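Local coordinates for putative hemin transport system, substrate-binding protein (Burkholderia cenocepacia J2315, PDB 5GIZ), which binds heme in the periplasm and probably hands it on to a bacterial heme-uptake system, at residues 162-167 against 191-196; 150-155 against 206-211. All coordinates share one frame; numbering follows the deposited sequence.

Contact 1 (162-167 against 191-196)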
ATOM      1  N   GLN A 162      -8.862   6.280  20.803  1.00 25.22           N
ATOM      2  CA  GLN A 162      -7.778   7.060  20.169  1.00 24.05           C
ATOM      3  C   GLN A 162      -7.367   6.540  18.806  1.00 21.31           C
ATOM      4  O   GLN A 162      -6.875   5.436  18.676  1.00 21.88           O
ATOM      5  CB  GLN A 162      -6.567   7.163  21.077  1.00 25.49           C
ATOM      6  CG  GLN A 162      -5.600   8.228  20.618  1.00 27.29           C
ATOM      7  CD  GLN A 162      -4.662   8.643  21.725  1.00 28.75           C
ATOM      8  OE1 GLN A 162      -4.445   9.838  21.953  1.00 31.18           O
ATOM      9  NE2 GLN A 162      -4.094   7.661  22.408  1.00 29.17           N
ATOM     10  N   ALA A 163      -7.470   7.413  17.793  1.00 19.38           N
ATOM     11  CA  ALA A 163      -7.068   7.038  16.452  1.00 17.86           C
ATOM     12  C   ALA A 163      -5.562   7.140  16.293  1.00 17.52           C
ATOM     13  O   ALA A 163      -4.931   8.069  16.859  1.00 18.52           O
ATOM     14  CB  ALA A 163      -7.715   7.967  15.439  1.00 17.48           C
ATOM     15  N   LEU A 164      -4.999   6.240  15.509  1.00 17.73           N
ATOM     16  CA  LEU A 164      -3.596   6.328  15.069  1.00 18.16           C
ATOM     17  C   LEU A 164      -3.608   6.916  13.651  1.00 16.36           C
ATOM     18  O   LEU A 164      -4.266   6.355  12.777  1.00 17.79           O
ATOM     19  CB  LEU A 164      -2.981   4.933  15.083  1.00 20.69           C
ATOM     20  CG  LEU A 164      -1.483   4.868  14.806  1.00 22.46           C
ATOM     21  CD1 LEU A 164      -0.719   5.328  16.036  1.00 24.19           C
ATOM     22  CD2 LEU A 164      -1.059   3.469  14.414  1.00 24.31           C
ATOM     23  N   VAL A 165      -2.884   8.024  13.451  1.00 15.58           N
ATOM     24  CA  VAL A 165      -3.003   8.804  12.217  1.00 14.62           C
ATOM     25  C   VAL A 165      -1.655   9.012  11.532  1.00 14.13           C
ATOM     26  O   VAL A 165      -0.620   8.972  12.180  1.00 15.13           O
ATOM     27  CB  VAL A 165      -3.683  10.164  12.483  1.00 14.97           C
ATOM     28  CG1 VAL A 165      -5.071   9.927  13.044  1.00 15.92           C
ATOM     29  CG2 VAL A 165      -2.833  11.028  13.433  1.00 15.58           C
ATOM     30  N   ALA A 166      -1.690   9.204  10.212  1.00 13.19           N
ATOM     31  CA  ALA A 166      -0.499   9.324   9.388  1.00 12.81           C
ATOM     32  C   ALA A 166      -0.005  10.769   9.276  1.00 12.68           C
ATOM     33  O   ALA A 166      -0.748  11.677   8.929  1.00 12.15           O
ATOM     34  CB  ALA A 166      -0.776   8.775   8.009  1.00 12.56           C
ATOM     35  N   GLY A 167       1.273  10.937   9.607  1.00 13.01           N
ATOM     36  CA  GLY A 167       1.985  12.168   9.344  1.00 13.69           C
ATOM     37  C   GLY A 167       2.753  12.054   8.038  1.00 13.79           C
ATOM     38  O   GLY A 167       2.302  11.420   7.089  1.00 14.15           O
ATOM     39  N   TYR A 191       3.442   7.331  11.994  1.00 21.33           N
ATOM     40  CA  TYR A 191       2.133   7.298  12.639  1.00 22.25           C
ATOM     41  C   TYR A 191       2.248   7.785  14.068  1.00 23.71           C
ATOM     42  O   TYR A 191       3.253   7.514  14.735  1.00 24.44           O
ATOM     43  CB  TYR A 191       1.562   5.873  12.552  1.00 23.48           C
ATOM     44  CG  TYR A 191       1.032   5.520  11.171  1.00 25.53           C
ATOM     45  CD1 TYR A 191      -0.243   5.904  10.814  1.00 26.23           C
ATOM     46  CD2 TYR A 191       1.788   4.798  10.240  1.00 29.27           C
ATOM     47  CE1 TYR A 191      -0.761   5.596   9.585  1.00 28.34           C
ATOM     48  CE2 TYR A 191       1.273   4.497   8.988  1.00 30.47           C
ATOM     49  CZ  TYR A 191      -0.010   4.916   8.676  1.00 31.45           C
ATOM     50  OH  TYR A 191      -0.625   4.647   7.466  1.00 38.91           O
ATOM     51  N   LYS A 192       1.244   8.491  14.576  1.00 22.49           N
ATOM     52  CA  LYS A 192       1.212   8.877  15.978  1.00 25.03           C
ATOM     53  C   LYS A 192      -0.239   8.853  16.480  1.00 22.93           C
ATOM     54  O   LYS A 192      -1.164   9.107  15.679  1.00 21.19           O
ATOM     55  CB  LYS A 192       1.902  10.250  16.139  1.00 30.72           C
ATOM     56  CG  LYS A 192       1.154  11.313  16.926  1.00 35.65           C
ATOM     57  CD  LYS A 192       1.523  12.745  16.526  1.00 40.26           C
ATOM     58  CE  LYS A 192       2.997  13.066  16.632  1.00 42.71           C
ATOM     59  NZ  LYS A 192       3.434  13.075  18.049  1.00 46.65           N
ATOM     60  N   PRO A 193      -0.457   8.503  17.770  1.00 23.44           N
ATOM     61  CA  PRO A 193      -1.794   8.621  18.365  1.00 23.91           C
ATOM     62  C   PRO A 193      -2.296  10.046  18.317  1.00 23.00           C
ATOM     63  O   PRO A 193      -1.556  10.986  18.666  1.00 23.41           O
ATOM     64  CB  PRO A 193      -1.586   8.156  19.806  1.00 24.77           C
ATOM     65  CG  PRO A 193      -0.464   7.180  19.702  1.00 24.95           C
ATOM     66  CD  PRO A 193       0.467   7.766  18.669  1.00 24.42           C
ATOM     67  N   LEU A 194      -3.538  10.202  17.880  1.00 22.36           N
ATOM     68  CA  LEU A 194      -4.154  11.491  17.691  1.00 22.37           C
ATOM     69  C   LEU A 194      -4.745  12.017  18.976  1.00 24.84           C
ATOM     70  O   LEU A 194      -5.611  11.389  19.547  1.00 24.45           O
ATOM     71  CB  LEU A 194      -5.273  11.364  16.647  1.00 21.61           C
ATOM     72  CG  LEU A 194      -6.041  12.621  16.266  1.00 20.45           C
ATOM     73  CD1 LEU A 194      -5.195  13.640  15.509  1.00 20.43           C
ATOM     74  CD2 LEU A 194      -7.296  12.188  15.486  1.00 21.07           C
ATOM     75  N   THR A 195      -4.302  13.190  19.391  1.00 28.03           N
ATOM     76  CA  THR A 195      -4.865  13.841  20.558  1.00 32.08           C
ATOM     77  C   THR A 195      -5.967  14.764  20.055  1.00 34.72           C
ATOM     78  O   THR A 195      -5.885  15.265  18.919  1.00 33.42           O
ATOM     79  CB  THR A 195      -3.795  14.662  21.271  1.00 33.72           C
ATOM     80  OG1 THR A 195      -3.290  15.665  20.371  1.00 34.68           O
ATOM     81  CG2 THR A 195      -2.653  13.756  21.716  1.00 34.07           C
ATOM     82  N   THR A 196      -6.981  15.003  20.889  1.00 37.48           N
ATOM     83  CA  THR A 196      -8.120  15.838  20.473  1.00 38.43           C
ATOM     84  C   THR A 196      -7.648  17.247  20.124  1.00 38.08           C
ATOM     85  O   THR A 196      -8.216  17.882  19.256  1.00 38.38           O
ATOM     86  CB  THR A 196      -9.251  15.919  21.530  1.00 40.82           C
ATOM     87  OG1 THR A 196      -8.768  16.607  22.688  1.00 40.26           O
ATOM     88  CG2 THR A 196      -9.789  14.521  21.909  1.00 41.10           C
TER
HETATM   89  O   HOH W   1      -8.470  10.128  18.252  1.00 32.32           O
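Y191, L194 and V165 bury the most surface where the antiparallel strands 162-166 and 191-193 pair. The Y191 ring swings over strand 162-166 because CG lies beside the backbone N and anti to the carbonyl carbon (chi1 -76°). Its CE1 comes within 3.5 Å of A166 CB, which meets the ring obliquely; a bare methyl leaves room for so bulky a neighbour. L164 CG meets Y191 CB at 3.9 Å, the side chains crossing at about a right angle. L164 also lays CD1 3.8 Å from P193 CD; at this non-hydrogen-bonded site the proline N does not face strand 162-166, so its absent N-H costs the pairing nothing. On the other face V165 CG1 lies 3.9 Å from L194 CB and also near L194 CD2. The backbone closes the pair: V165 N donates to K192 O (3.0 Å, 172°), K192 N returns a bond to V165 O (3.1 Å), and L194 N gives the shortest, 2.7 Å to A163 O. Y191 contacts heme in another structure of this protein, so the face carrying L164, A166 and Y191 probably borders the heme pocket, unoccupied here. M185 and F229 cover L194, strand 151-159 pairs with the other edge of 162-166 by backbone hydrogen bonds, and T195 OG1, at the N-cap, accepts from A198 N at the start of helix 196-202.

Contact 2 (150-155 against 206-211). With SO4 (sulfate ion), chain D.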
ATOM      1  N   PRO A 150      -8.048  20.170  -0.339  1.00 12.93           N
ATOM      2  CA  PRO A 150      -8.709  19.967   0.933  1.00 12.15           C
ATOM      3  C   PRO A 150      -7.825  19.199   1.956  1.00 12.10           C
ATOM      4  O   PRO A 150      -6.933  18.426   1.579  1.00 12.59           O
ATOM      5  CB  PRO A 150      -9.953  19.158   0.521  1.00 11.65           C
ATOM      6  CG  PRO A 150      -9.498  18.386  -0.664  1.00 11.50           C
ATOM      7  CD  PRO A 150      -8.643  19.355  -1.421  1.00 12.14           C
ATOM      8  N   ARG A 151      -8.147  19.359   3.243  1.00 12.45           N
ATOM      9  CA  ARG A 151      -7.380  18.706   4.305  1.00 12.87           C
ATOM     10  C   ARG A 151      -7.954  17.344   4.598  1.00 12.01           C
ATOM     11  O   ARG A 151      -9.132  17.222   4.888  1.00 11.29           O
ATOM     12  CB  ARG A 151      -7.377  19.563   5.562  1.00 14.70           C
ATOM     13  CG  ARG A 151      -6.860  20.990   5.353  1.00 16.72           C
ATOM     14  CD  ARG A 151      -6.872  21.774   6.663  1.00 18.66           C
ATOM     15  NE  ARG A 151      -5.831  21.305   7.557  1.00 20.08           N
ATOM     16  CZ  ARG A 151      -4.564  21.662   7.522  1.00 21.40           C
ATOM     17  NH1 ARG A 151      -4.099  22.475   6.575  1.00 21.57           N
ATOM     18  NH2 ARG A 151      -3.707  21.106   8.389  1.00 23.32           N
ATOM     19  N   VAL A 152      -7.131  16.307   4.500  1.00 10.43           N
ATOM     20  CA  VAL A 152      -7.576  14.937   4.691  1.00 10.61           C
ATOM     21  C   VAL A 152      -6.793  14.312   5.828  1.00 10.61           C
ATOM     22  O   VAL A 152      -5.565  14.339   5.807  1.00 11.53           O
ATOM     23  CB  VAL A 152      -7.351  14.102   3.413  1.00 10.59           C
ATOM     24  CG1 VAL A 152      -7.779  12.656   3.645  1.00 11.35           C
ATOM     25  CG2 VAL A 152      -8.110  14.728   2.239  1.00 10.78           C
ATOM     26  N   LEU A 153      -7.506  13.711   6.793  1.00 10.78           N
ATOM     27  CA  LEU A 153      -6.935  12.953   7.913  1.00 11.32           C
ATOM     28  C   LEU A 153      -7.026  11.495   7.537  1.00 10.58           C
ATOM     29  O   LEU A 153      -8.127  11.039   7.264  1.00 10.43           O
ATOM     30  CB  LEU A 153      -7.812  13.176   9.118  1.00 12.58           C
ATOM     31  CG  LEU A 153      -7.424  12.363  10.356  1.00 14.32           C
ATOM     32  CD1 LEU A 153      -6.107  12.828  10.904  1.00 15.82           C
ATOM     33  CD2 LEU A 153      -8.547  12.434  11.398  1.00 15.86           C
ATOM     34  N   PHE A 154      -5.896  10.794   7.575  1.00 10.54           N
ATOM     35  CA  PHE A 154      -5.855   9.348   7.428  1.00 10.77           C
ATOM     36  C   PHE A 154      -5.718   8.636   8.752  1.00 11.41           C
ATOM     37  O   PHE A 154      -4.749   8.817   9.445  1.00 11.73           O
ATOM     38  CB  PHE A 154      -4.735   8.849   6.470  1.00 10.79           C
ATOM     39  CG  PHE A 154      -4.764   7.351   6.306  1.00 11.09           C
ATOM     40  CD1 PHE A 154      -5.746   6.767   5.582  1.00 11.36           C
ATOM     41  CD2 PHE A 154      -3.886   6.536   6.990  1.00 11.67           C
ATOM     42  CE1 PHE A 154      -5.863   5.391   5.459  1.00 12.33           C
ATOM     43  CE2 PHE A 154      -4.004   5.150   6.857  1.00 11.56           C
ATOM     44  CZ  PHE A 154      -4.987   4.602   6.130  1.00 12.08           C
ATOM     45  N   VAL A 155      -6.730   7.864   9.068  1.00 12.33           N
ATOM     46  CA  VAL A 155      -6.749   6.976  10.214  1.00 14.30           C
ATOM     47  C   VAL A 155      -6.344   5.575   9.776  1.00 14.36           C
ATOM     48  O   VAL A 155      -7.057   4.944   8.982  1.00 14.70           O
ATOM     49  CB  VAL A 155      -8.167   6.891  10.785  1.00 15.01           C
ATOM     50  CG1 VAL A 155      -8.234   5.844  11.914  1.00 16.60           C
ATOM     51  CG2 VAL A 155      -8.605   8.286  11.271  1.00 14.62           C
ATOM     52  N   VAL A 206     -12.075  15.877   5.334  1.00 10.95           N
ATOM     53  CA  VAL A 206     -12.508  14.496   5.055  1.00 10.95           C
ATOM     54  C   VAL A 206     -11.709  13.582   5.940  1.00 10.50           C
ATOM     55  O   VAL A 206     -10.512  13.832   6.182  1.00 10.50           O
ATOM     56  CB  VAL A 206     -12.204  14.070   3.591  1.00 11.06           C
ATOM     57  CG1 VAL A 206     -12.740  12.656   3.217  1.00 11.46           C
ATOM     58  CG2 VAL A 206     -12.781  15.068   2.592  1.00 11.20           C
ATOM     59  N   VAL A 207     -12.334  12.558   6.476  1.00 10.81           N
ATOM     60  CA  VAL A 207     -11.617  11.482   7.122  1.00 11.21           C
ATOM     61  C   VAL A 207     -11.525  10.308   6.157  1.00 10.70           C
ATOM     62  O   VAL A 207     -12.533   9.795   5.678  1.00 10.40           O
ATOM     63  CB  VAL A 207     -12.325  11.017   8.393  1.00 12.02           C
ATOM     64  CG1 VAL A 207     -11.597   9.871   9.005  1.00 12.39           C
ATOM     65  CG2 VAL A 207     -12.512  12.166   9.385  1.00 12.76           C
ATOM     66  N   LEU A 208     -10.299   9.865   5.919  1.00 10.25           N
ATOM     67  CA  LEU A 208      -9.966   8.749   5.069  1.00 10.40           C
ATOM     68  C   LEU A 208      -9.534   7.616   5.985  1.00 10.71           C
ATOM     69  O   LEU A 208      -8.788   7.809   6.934  1.00 10.88           O
ATOM     70  CB  LEU A 208      -8.799   9.122   4.168  1.00 10.37           C
ATOM     71  CG  LEU A 208      -8.285   8.082   3.168  1.00 10.44           C
ATOM     72  CD1 LEU A 208      -9.382   7.731   2.155  1.00 10.81           C
ATOM     73  CD2 LEU A 208      -7.029   8.610   2.464  1.00 10.48           C
ATOM     74  N   ILE A 209     -10.015   6.438   5.678  1.00 11.01           N
ATOM     75  CA  ILE A 209      -9.738   5.244   6.490  1.00 11.74           C
ATOM     76  C   ILE A 209      -9.752   4.032   5.580  1.00 12.19           C
ATOM     77  O   ILE A 209     -10.461   3.986   4.562  1.00 11.87           O
ATOM     78  CB  ILE A 209     -10.767   5.147   7.644  1.00 12.50           C
ATOM     79  CG1 ILE A 209     -10.376   4.079   8.660  1.00 13.09           C
ATOM     80  CG2 ILE A 209     -12.144   4.901   7.127  1.00 12.91           C
ATOM     81  CD1 ILE A 209     -11.245   4.149   9.895  1.00 13.80           C
ATOM     82  N   SER A 210      -8.995   3.002   5.925  1.00 12.29           N
ATOM     83  CA  SER A 210      -9.111   1.780   5.167  1.00 12.68           C
ATOM     84  C   SER A 210     -10.425   1.050   5.516  1.00 12.74           C
ATOM     85  O   SER A 210     -10.990   1.237   6.592  1.00 12.89           O
ATOM     86  CB  SER A 210      -7.927   0.846   5.355  1.00 13.78           C
ATOM     87  OG  SER A 210      -7.914   0.348   6.682  1.00 15.27           O
ATOM     88  N   ASP A 211     -10.836   0.187   4.590  1.00 13.27           N
ATOM     89  CA  ASP A 211     -11.977  -0.693   4.847  1.00 13.61           C
ATOM     90  C   ASP A 211     -11.772  -1.442   6.141  1.00 14.06           C
ATOM     91  O   ASP A 211     -12.727  -1.536   6.965  1.00 14.34           O
ATOM     92  CB  ASP A 211     -12.180  -1.734   3.743  1.00 13.96           C
ATOM     93  CG  ASP A 211     -12.504  -1.122   2.404  1.00 14.02           C
ATOM     94  OD1 ASP A 211     -12.681   0.114   2.357  1.00 15.40           O
ATOM     95  OD2 ASP A 211     -12.570  -1.891   1.404  1.00 15.04           O
TER
HETATM   96  S   SO4 D 402      -0.587  23.284   7.595  1.00 33.78           S
HETATM   97  O1  SO4 D 402      -0.922  22.712   6.274  1.00 41.44           O
HETATM   98  O2  SO4 D 402       0.875  23.354   7.663  1.00 38.78           O
HETATM   99  O3  SO4 D 402      -1.222  24.611   7.716  1.00 41.45           O
HETATM  100  O4  SO4 D 402      -1.092  22.401   8.666  1.00 38.95           O
HETATM  101  O   HOH W   2      -6.999   2.580   8.029  1.00 19.68           O
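Two parallel strands in the mixed sheet of the C-terminal half, 151-155 and 206-210, form this buried contact. Four backbone hydrogen bonds alternate between them. V206 N reaches R151 O at a long 3.3 Å, whereas L208 N to L153 O is short and nearly straight (2.8 Å, 174°). L153 N to V206 O and V155 N to L208 O complete the ladder, so L153 uses both its N-H and its carbonyl toward the partner strand.

The side chains divide between two faces. On one, V152 CG1, anti to the backbone N, touches L208 CB at 3.7 Å, and the F154 ring, also carried by a CG anti to the backbone N (chi1 -178°), turns its edge to L208: CD1 lies 3.7 Å from L208 CG, which sits in the ring plane. A planar ring can offer its edge to a branched leucine here and still reach L248 and L249 of helix 245-249. On the opposite face V155 meets V207 through CG2 and I209 through CG1, the latter pair lying side by side. Beta-branched residues suit these positions because they favour the extended backbone and present compact apolar surfaces. Such parallel strands, linked through helices, are the core of the alpha/beta lobes of periplasmic binding proteins, and here strand 206-210 ends at the N-cap S210, whose OG accepts from G213 N of helix 211-217. A water accepts from S210 N and donates to V155 O at 2.5 Å, bridging V155, mid-strand, to that end. R151 extends away from strand 206-210; its NH1 and NH2 grip two oxygens of a sulfate at the guanidinium edge, probably from the crystallisation liquor, with NH2 to O4 at 2.9 Å, while NE donates to A202 O and NH2 also to A184 O.

In the fold
Contacts 1 and 2 belong to one mixed sheet and meet where strand 151-159 pairs with strand 162-166, which follows it in the chain; their centres are 12 Å apart. Contact 1 is nested in the loop that contact 2 closes. Contact 2 lies in the core: parallel strands with almost wholly buried aliphatic and aromatic side chains. Contact 1 is antiparallel, partly buried, and mixes buried A163, V165 and L194 with solvent-exposed K192, P193 and T195. They touch directly: A166 N probably hydrogen-bonds to F154 O, and Y191 OH packs against F154 CE2 at 3.5 Å, so the tip of the heme-site tyrosine touches the buried phenylalanine.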